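Local coordinates for PHO85 cyclin PHO80 (Saccharomyces cerevisiae, PDB 2PMI), which acts as the cyclin partner of the cyclin-dependent kinase PHO85 and keeps phosphate-starvation-responsive genes repressed when phosphate is plentiful, at residues V37-S45 / I224-P235; C93-D103 / V216-I224. All coordinates share one frame; numbering follows the deposited sequence.

Contact 1. Residues V37-S45 / I224-P235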
# COMPACT_ATOMS: atom_id res chain seq x y z
N VAL B 37 7.87 -22.98 11.35
CA VAL B 37 8.68 -23.69 12.34
C VAL B 37 9.68 -22.70 12.94
O VAL B 37 9.67 -22.46 14.15
CB VAL B 37 9.44 -24.95 11.78
CG1 VAL B 37 8.46 -25.94 11.18
CG2 VAL B 37 10.46 -24.55 10.75
N LEU B 38 10.51 -22.10 12.09
CA LEU B 38 11.48 -21.12 12.56
C LEU B 38 10.80 -20.07 13.43
O LEU B 38 11.31 -19.71 14.49
CB LEU B 38 12.19 -20.45 11.38
CG LEU B 38 13.16 -21.34 10.59
CD1 LEU B 38 13.92 -20.54 9.54
CD2 LEU B 38 14.13 -21.96 11.57
N ILE B 39 9.65 -19.57 13.01
CA ILE B 39 8.97 -18.57 13.82
C ILE B 39 8.46 -19.13 15.13
O ILE B 39 8.72 -18.56 16.19
CB ILE B 39 7.79 -17.94 13.07
CG1 ILE B 39 8.30 -17.15 11.87
CG2 ILE B 39 7.04 -17.02 14.02
CD1 ILE B 39 7.18 -16.58 10.97
N SER B 40 7.75 -20.24 15.07
CA SER B 40 7.21 -20.87 16.28
C SER B 40 8.29 -21.15 17.32
O SER B 40 8.11 -20.92 18.51
CB SER B 40 6.50 -22.17 15.92
OG SER B 40 5.40 -21.90 15.07
N ARG B 41 9.43 -21.66 16.85
CA ARG B 41 10.55 -21.97 17.73
C ARG B 41 10.93 -20.69 18.46
O ARG B 41 10.93 -20.64 19.69
CB ARG B 41 11.75 -22.47 16.92
CG ARG B 41 11.60 -23.87 16.36
CD ARG B 41 12.83 -24.23 15.52
NE ARG B 41 12.93 -25.67 15.25
CZ ARG B 41 13.92 -26.22 14.55
NH1 ARG B 41 14.89 -25.47 14.04
NH2 ARG B 41 13.95 -27.54 14.37
N MET B 42 11.25 -19.66 17.69
CA MET B 42 11.62 -18.38 18.26
C MET B 42 10.56 -17.94 19.27
O MET B 42 10.88 -17.44 20.35
CB MET B 42 11.72 -17.35 17.15
CG MET B 42 12.07 -15.97 17.66
SD MET B 42 13.67 -16.02 18.46
CE MET B 42 14.71 -16.01 17.02
N LEU B 43 9.30 -18.13 18.90
CA LEU B 43 8.17 -17.73 19.71
C LEU B 43 8.05 -18.40 21.09
O LEU B 43 7.63 -17.76 22.05
CB LEU B 43 6.88 -17.95 18.91
CG LEU B 43 5.85 -16.84 19.09
CD1 LEU B 43 6.42 -15.57 18.51
CD2 LEU B 43 4.54 -17.21 18.41
N VAL B 44 8.39 -19.69 21.19
CA VAL B 44 8.31 -20.35 22.50
C VAL B 44 9.58 -20.08 23.26
O VAL B 44 9.64 -20.27 24.47
CB VAL B 44 8.13 -21.88 22.39
CG1 VAL B 44 6.76 -22.19 21.88
CG2 VAL B 44 9.17 -22.46 21.49
N SER B 45 10.60 -19.64 22.54
CA SER B 45 11.88 -19.32 23.15
C SER B 45 11.70 -18.03 23.94
O SER B 45 12.14 -17.92 25.08
CB SER B 45 12.95 -19.16 22.07
OG SER B 45 14.19 -18.79 22.63
N ILE B 224 16.19 -15.15 12.99
CA ILE B 224 15.64 -16.40 13.52
C ILE B 224 16.47 -17.64 13.16
O ILE B 224 16.61 -18.56 13.97
CB ILE B 224 14.17 -16.59 13.08
CG1 ILE B 224 14.07 -16.80 11.57
CG2 ILE B 224 13.34 -15.39 13.51
CD1 ILE B 224 12.67 -17.09 11.08
N VAL B 225 17.01 -17.67 11.95
CA VAL B 225 17.81 -18.81 11.54
C VAL B 225 19.08 -18.84 12.37
O VAL B 225 19.58 -19.91 12.72
CB VAL B 225 18.17 -18.73 10.06
CG1 VAL B 225 19.01 -19.94 9.66
CG2 VAL B 225 16.90 -18.66 9.23
N GLN B 226 19.61 -17.67 12.68
CA GLN B 226 20.83 -17.61 13.47
C GLN B 226 20.51 -17.99 14.91
O GLN B 226 21.31 -18.64 15.58
CB GLN B 226 21.42 -16.20 13.44
CG GLN B 226 22.72 -16.08 14.21
CD GLN B 226 23.20 -14.65 14.35
OE1 GLN B 226 22.57 -13.82 15.02
NE2 GLN B 226 24.32 -14.33 13.70
N LEU B 227 19.32 -17.61 15.37
CA LEU B 227 18.94 -17.91 16.74
C LEU B 227 18.44 -19.33 16.97
O LEU B 227 19.15 -20.16 17.52
CB LEU B 227 17.87 -16.93 17.23
CG LEU B 227 18.35 -15.65 17.93
CD1 LEU B 227 17.16 -14.89 18.52
CD2 LEU B 227 19.33 -16.02 19.03
N VAL B 228 17.20 -19.58 16.56
CA VAL B 228 16.56 -20.87 16.73
C VAL B 228 16.73 -21.74 15.50
O VAL B 228 15.95 -22.68 15.28
CB VAL B 228 15.06 -20.69 17.03
CG1 VAL B 228 14.88 -19.93 18.33
CG2 VAL B 228 14.38 -19.93 15.88
N GLY B 229 17.74 -21.43 14.70
CA GLY B 229 18.00 -22.19 13.49
C GLY B 229 18.26 -23.66 13.75
O GLY B 229 17.73 -24.53 13.06
N SER B 230 19.09 -23.95 14.74
CA SER B 230 19.39 -25.33 15.09
C SER B 230 18.23 -25.91 15.86
O SER B 230 17.33 -25.19 16.29
CB SER B 230 20.65 -25.41 15.94
OG SER B 230 21.74 -24.80 15.28
N PHE B 231 18.26 -27.22 16.03
CA PHE B 231 17.23 -27.96 16.74
C PHE B 231 17.44 -27.81 18.27
O PHE B 231 17.40 -28.80 19.01
CB PHE B 231 17.32 -29.42 16.30
CG PHE B 231 16.22 -30.29 16.81
CD1 PHE B 231 16.51 -31.52 17.40
CD2 PHE B 231 14.89 -29.92 16.66
CE1 PHE B 231 15.49 -32.37 17.83
CE2 PHE B 231 13.85 -30.75 17.08
CZ PHE B 231 14.15 -31.98 17.67
N ASN B 232 17.68 -26.58 18.73
CA ASN B 232 17.91 -26.30 20.15
C ASN B 232 17.16 -25.06 20.66
O ASN B 232 17.74 -23.98 20.82
CB ASN B 232 19.40 -26.13 20.42
CG ASN B 232 20.20 -27.33 19.97
OD1 ASN B 232 19.83 -28.47 20.23
ND2 ASN B 232 21.32 -27.08 19.29
N ALA B 233 15.86 -25.23 20.90
CA ALA B 233 14.99 -24.18 21.39
C ALA B 233 14.07 -24.74 22.47
O ALA B 233 14.21 -24.36 23.63
CB ALA B 233 14.15 -23.60 20.25
N SER B 234 13.16 -25.63 22.09
CA SER B 234 12.19 -26.26 22.99
C SER B 234 11.10 -26.99 22.20
O SER B 234 10.69 -28.09 22.57
CB SER B 234 11.47 -25.22 23.85
OG SER B 234 12.37 -24.43 24.59
N PRO B 235 10.61 -26.38 21.11
CA PRO B 235 9.57 -27.03 20.31
C PRO B 235 10.19 -28.16 19.51
O PRO B 235 9.75 -28.49 18.40
CB PRO B 235 9.06 -25.90 19.42
CG PRO B 235 10.33 -25.18 19.12
CD PRO B 235 11.00 -25.10 20.48
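V228, the first residue to leave helical backbone angles after helix 216-227, presses its branched side chain against one flank of helix 32-51, among L38, R41, M42 and S45. Its CG1 lies 3.6 Å from M42 CA, and its CB faces R41 CB. On the tight side, I224 sends CD1 onto L38 CB (3.4 Å), the two side chains crossing at about a right angle, while L38 CD1 meets V225 CG2 (3.5 Å). Branched aliphatic residues suit this buried surface, bringing no polar groups.

R41 reaches past these side chains with its chain extended from CG to NE. NH1 donates to V228 O (3.2 Å, N-H...O angle 144°) in the carbonyl plane, though that oxygen is tilted from the guanidinium plane. NH2 hydrogen-bonds R239 O and V241 O, so one long cationic side chain gathers carbonyls well separated in sequence.

The other side is looser: V44 CG2 rests on CD of the poorly ordered P235 (3.4 Å). Beside it is solvent-exposed S234, a site that PHO85 phosphorylates but which is unmodified here. On further flanks of helix 32-51, I39 packs against helices 77-86 and 92-108, L43 against helix 92-108, and S40 against helix 77-86.

Contact 2. Residues C93-D103 / V216-I224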
# COMPACT_ATOMS: atom_id res chain seq x y z
N CYS B 93 5.54 -12.85 3.82
CA CYS B 93 5.74 -11.57 4.48
C CYS B 93 4.79 -11.44 5.67
O CYS B 93 5.19 -10.97 6.74
CB CYS B 93 5.46 -10.42 3.51
SG CYS B 93 6.51 -10.37 2.04
N VAL B 94 3.53 -11.83 5.51
CA VAL B 94 2.61 -11.73 6.63
C VAL B 94 3.10 -12.57 7.81
O VAL B 94 2.86 -12.23 8.95
CB VAL B 94 1.18 -12.16 6.23
CG1 VAL B 94 0.28 -12.28 7.47
CG2 VAL B 94 0.60 -11.14 5.30
N LEU B 95 3.79 -13.67 7.53
CA LEU B 95 4.30 -14.53 8.59
C LEU B 95 5.39 -13.79 9.36
O LEU B 95 5.34 -13.68 10.59
CB LEU B 95 4.88 -15.81 7.98
CG LEU B 95 3.96 -16.60 7.04
CD1 LEU B 95 4.71 -17.81 6.52
CD2 LEU B 95 2.68 -17.03 7.78
N MET B 96 6.38 -13.29 8.63
CA MET B 96 7.46 -12.55 9.24
C MET B 96 6.91 -11.37 10.04
O MET B 96 7.17 -11.22 11.23
CB MET B 96 8.41 -12.05 8.15
CG MET B 96 9.21 -13.14 7.48
SD MET B 96 10.01 -14.16 8.72
CE MET B 96 11.10 -12.96 9.47
N THR B 97 6.15 -10.53 9.35
CA THR B 97 5.55 -9.37 9.96
C THR B 97 4.94 -9.70 11.32
O THR B 97 5.11 -8.96 12.28
CB THR B 97 4.46 -8.78 9.06
OG1 THR B 97 5.07 -8.21 7.90
CG2 THR B 97 3.65 -7.72 9.81
N SER B 98 4.22 -10.81 11.39
CA SER B 98 3.60 -11.20 12.65
C SER B 98 4.64 -11.22 13.77
O SER B 98 4.44 -10.61 14.83
CB SER B 98 2.94 -12.57 12.52
OG SER B 98 1.64 -12.43 11.94
N LEU B 99 5.75 -11.90 13.52
CA LEU B 99 6.82 -12.00 14.49
C LEU B 99 7.31 -10.60 14.84
O LEU B 99 7.36 -10.21 16.01
CB LEU B 99 7.96 -12.83 13.93
CG LEU B 99 9.10 -13.13 14.91
CD1 LEU B 99 8.63 -14.10 15.98
CD2 LEU B 99 10.28 -13.70 14.15
N TYR B 100 7.68 -9.84 13.82
CA TYR B 100 8.15 -8.48 14.02
C TYR B 100 7.14 -7.67 14.84
O TYR B 100 7.53 -6.81 15.63
CB TYR B 100 8.36 -7.81 12.67
CG TYR B 100 8.32 -6.31 12.72
CD1 TYR B 100 9.42 -5.58 13.17
CD2 TYR B 100 7.20 -5.61 12.27
CE1 TYR B 100 9.41 -4.20 13.17
CE2 TYR B 100 7.17 -4.22 12.27
CZ TYR B 100 8.29 -3.52 12.72
OH TYR B 100 8.30 -2.14 12.69
N TYR B 101 5.85 -7.93 14.63
CA TYR B 101 4.82 -7.23 15.39
C TYR B 101 4.95 -7.47 16.89
O TYR B 101 4.29 -6.81 17.68
CB TYR B 101 3.42 -7.68 14.94
CG TYR B 101 2.86 -6.94 13.74
CD1 TYR B 101 1.63 -7.33 13.19
CD2 TYR B 101 3.56 -5.89 13.15
CE1 TYR B 101 1.11 -6.68 12.07
CE2 TYR B 101 3.05 -5.24 12.03
CZ TYR B 101 1.82 -5.64 11.50
OH TYR B 101 1.30 -5.00 10.40
N ILE B 102 5.77 -8.45 17.28
CA ILE B 102 5.98 -8.75 18.68
C ILE B 102 6.89 -7.68 19.27
O ILE B 102 6.55 -7.04 20.27
CB ILE B 102 6.66 -10.12 18.86
CG1 ILE B 102 5.71 -11.21 18.41
CG2 ILE B 102 7.05 -10.34 20.32
CD1 ILE B 102 6.33 -12.57 18.45
N ASP B 103 8.04 -7.48 18.63
CA ASP B 103 8.98 -6.47 19.07
C ASP B 103 8.33 -5.10 18.99
O ASP B 103 8.74 -4.18 19.70
CB ASP B 103 10.25 -6.50 18.21
CG ASP B 103 11.22 -7.62 18.60
OD1 ASP B 103 10.79 -8.57 19.29
OD2 ASP B 103 12.41 -7.55 18.20
N VAL B 216 13.48 -4.58 7.40
CA VAL B 216 13.05 -5.20 8.63
C VAL B 216 12.82 -6.71 8.47
O VAL B 216 13.56 -7.50 9.06
CB VAL B 216 11.76 -4.56 9.17
CG1 VAL B 216 11.49 -5.06 10.56
CG2 VAL B 216 11.88 -3.05 9.18
N LEU B 217 11.83 -7.10 7.66
CA LEU B 217 11.47 -8.52 7.47
C LEU B 217 12.63 -9.46 7.16
O LEU B 217 12.63 -10.60 7.64
CB LEU B 217 10.38 -8.67 6.41
CG LEU B 217 9.01 -8.04 6.72
CD1 LEU B 217 8.01 -8.43 5.65
CD2 LEU B 217 8.48 -8.50 8.07
N ASP B 218 13.59 -9.00 6.37
CA ASP B 218 14.77 -9.82 6.07
C ASP B 218 15.57 -9.93 7.37
O ASP B 218 15.90 -11.02 7.84
CB ASP B 218 15.66 -9.15 5.02
CG ASP B 218 14.88 -8.61 3.83
OD1 ASP B 218 13.81 -7.99 4.05
OD2 ASP B 218 15.36 -8.80 2.69
N LYS B 219 15.89 -8.76 7.94
CA LYS B 219 16.64 -8.68 9.19
C LYS B 219 16.15 -9.74 10.16
O LYS B 219 16.96 -10.46 10.75
CB LYS B 219 16.47 -7.31 9.84
CG LYS B 219 17.40 -7.08 11.02
CD LYS B 219 17.07 -5.80 11.80
CE LYS B 219 15.84 -6.00 12.68
NZ LYS B 219 15.43 -4.75 13.40
N TYR B 220 14.84 -9.85 10.33
CA TYR B 220 14.29 -10.85 11.24
C TYR B 220 14.46 -12.26 10.71
O TYR B 220 14.79 -13.19 11.46
CB TYR B 220 12.81 -10.60 11.47
CG TYR B 220 12.54 -9.49 12.43
CD1 TYR B 220 11.82 -9.72 13.61
CD2 TYR B 220 12.97 -8.19 12.17
CE1 TYR B 220 11.54 -8.69 14.48
CE2 TYR B 220 12.69 -7.16 13.04
CZ TYR B 220 11.98 -7.42 14.20
OH TYR B 220 11.69 -6.38 15.05
N TYR B 221 14.23 -12.43 9.41
CA TYR B 221 14.36 -13.74 8.81
C TYR B 221 15.75 -14.25 9.18
O TYR B 221 15.88 -15.28 9.84
CB TYR B 221 14.18 -13.64 7.29
CG TYR B 221 14.53 -14.91 6.54
CD1 TYR B 221 13.98 -16.14 6.90
CD2 TYR B 221 15.41 -14.87 5.46
CE1 TYR B 221 14.30 -17.29 6.21
CE2 TYR B 221 15.74 -16.01 4.76
CZ TYR B 221 15.19 -17.22 5.14
OH TYR B 221 15.51 -18.36 4.43
N ARG B 222 16.78 -13.52 8.77
CA ARG B 222 18.15 -13.91 9.09
C ARG B 222 18.31 -14.19 10.59
O ARG B 222 18.84 -15.22 10.99
CB ARG B 222 19.13 -12.82 8.65
CG ARG B 222 19.39 -12.78 7.16
CD ARG B 222 20.43 -11.74 6.79
NE ARG B 222 20.00 -10.38 7.13
CZ ARG B 222 18.92 -9.78 6.63
NH1 ARG B 222 18.14 -10.42 5.76
NH2 ARG B 222 18.61 -8.54 7.00
N ARG B 223 17.82 -13.27 11.41
CA ARG B 223 17.90 -13.40 12.85
C ARG B 223 17.38 -14.73 13.41
O ARG B 223 18.05 -15.37 14.23
CB ARG B 223 17.15 -12.26 13.53
CG ARG B 223 17.51 -12.09 15.01
CD ARG B 223 18.86 -11.38 15.16
NE ARG B 223 19.16 -11.13 16.56
CZ ARG B 223 19.57 -12.06 17.41
NH1 ARG B 223 19.73 -13.31 17.00
NH2 ARG B 223 19.79 -11.75 18.68
N ILE B 224 16.19 -15.15 12.99
CA ILE B 224 15.64 -16.40 13.52
C ILE B 224 16.47 -17.64 13.16
O ILE B 224 16.61 -18.56 13.97
CB ILE B 224 14.17 -16.59 13.08
CG1 ILE B 224 14.07 -16.80 11.57
CG2 ILE B 224 13.34 -15.39 13.51
CD1 ILE B 224 12.67 -17.09 11.08
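Y220 is a knob in a hole that M96, L99, Y100 and D103 form on helix 92-108, one helix of the all-helical cyclin fold. The short segments of the two helices cross at 84° with their axes 9.4 Å apart, so the contact depends on a few large side chains near the crossing.

The phenol ring of Y220 enters the hollow with one face toward Y100 and an edge toward L99 CD2: Y100 CB sits over that face, 4.0 Å from the ring centroid, in a CH-pi contact. The Y100 ring turns its edge to the same ring in an offset edge-to-face pair, planes 82° apart. Tyrosine suits position 100 because its ring packs here while its OH hydrogen-bonds N176. V216 CG1 touches that ring obliquely, at 3.4 Å from Y100 CD1.

M96 is the bump in the other direction. Bent at both chi2 and chi3, its flexible chain curls until CE reaches the backbone of helix 216-227 and Y220 CB (3.5 Å). L99 CD2 meets I224 CG2 (3.6 Å).

L217 supplies a further bump, its forked end set against C93, M96 and T97, with CD2 3.6 Å from M96 CB. T97 borders this leucine with its hydroxyl engaged within its own helix, consistent with the apolar surroundings: T97 OG1 donates to C93 O (3.0 Å) from above the carbonyl plane, and T97 N donates to the same oxygen.

Helix 216-227 serves both contacts, whose centres are about 13 Å apart: contact 2 uses its earlier turns and contact 1 its last turn and the tail beyond. I224 is common to both, between helices 32-51 and 92-108. These two helices also touch directly, as where I39 CG2 of contact 1 approaches L99 CD1 of contact 2 (3.9 Å), so the three share one apolar interior. Contact 2 is the deeper, its centre about 7 Å from that of the chain against about 13 Å for contact 1. A cyclin has no catalytic site of its own; C93 in contact 2 packs on an apolar side chain of the assembly's other protein chain, whereas contact 1 meets none.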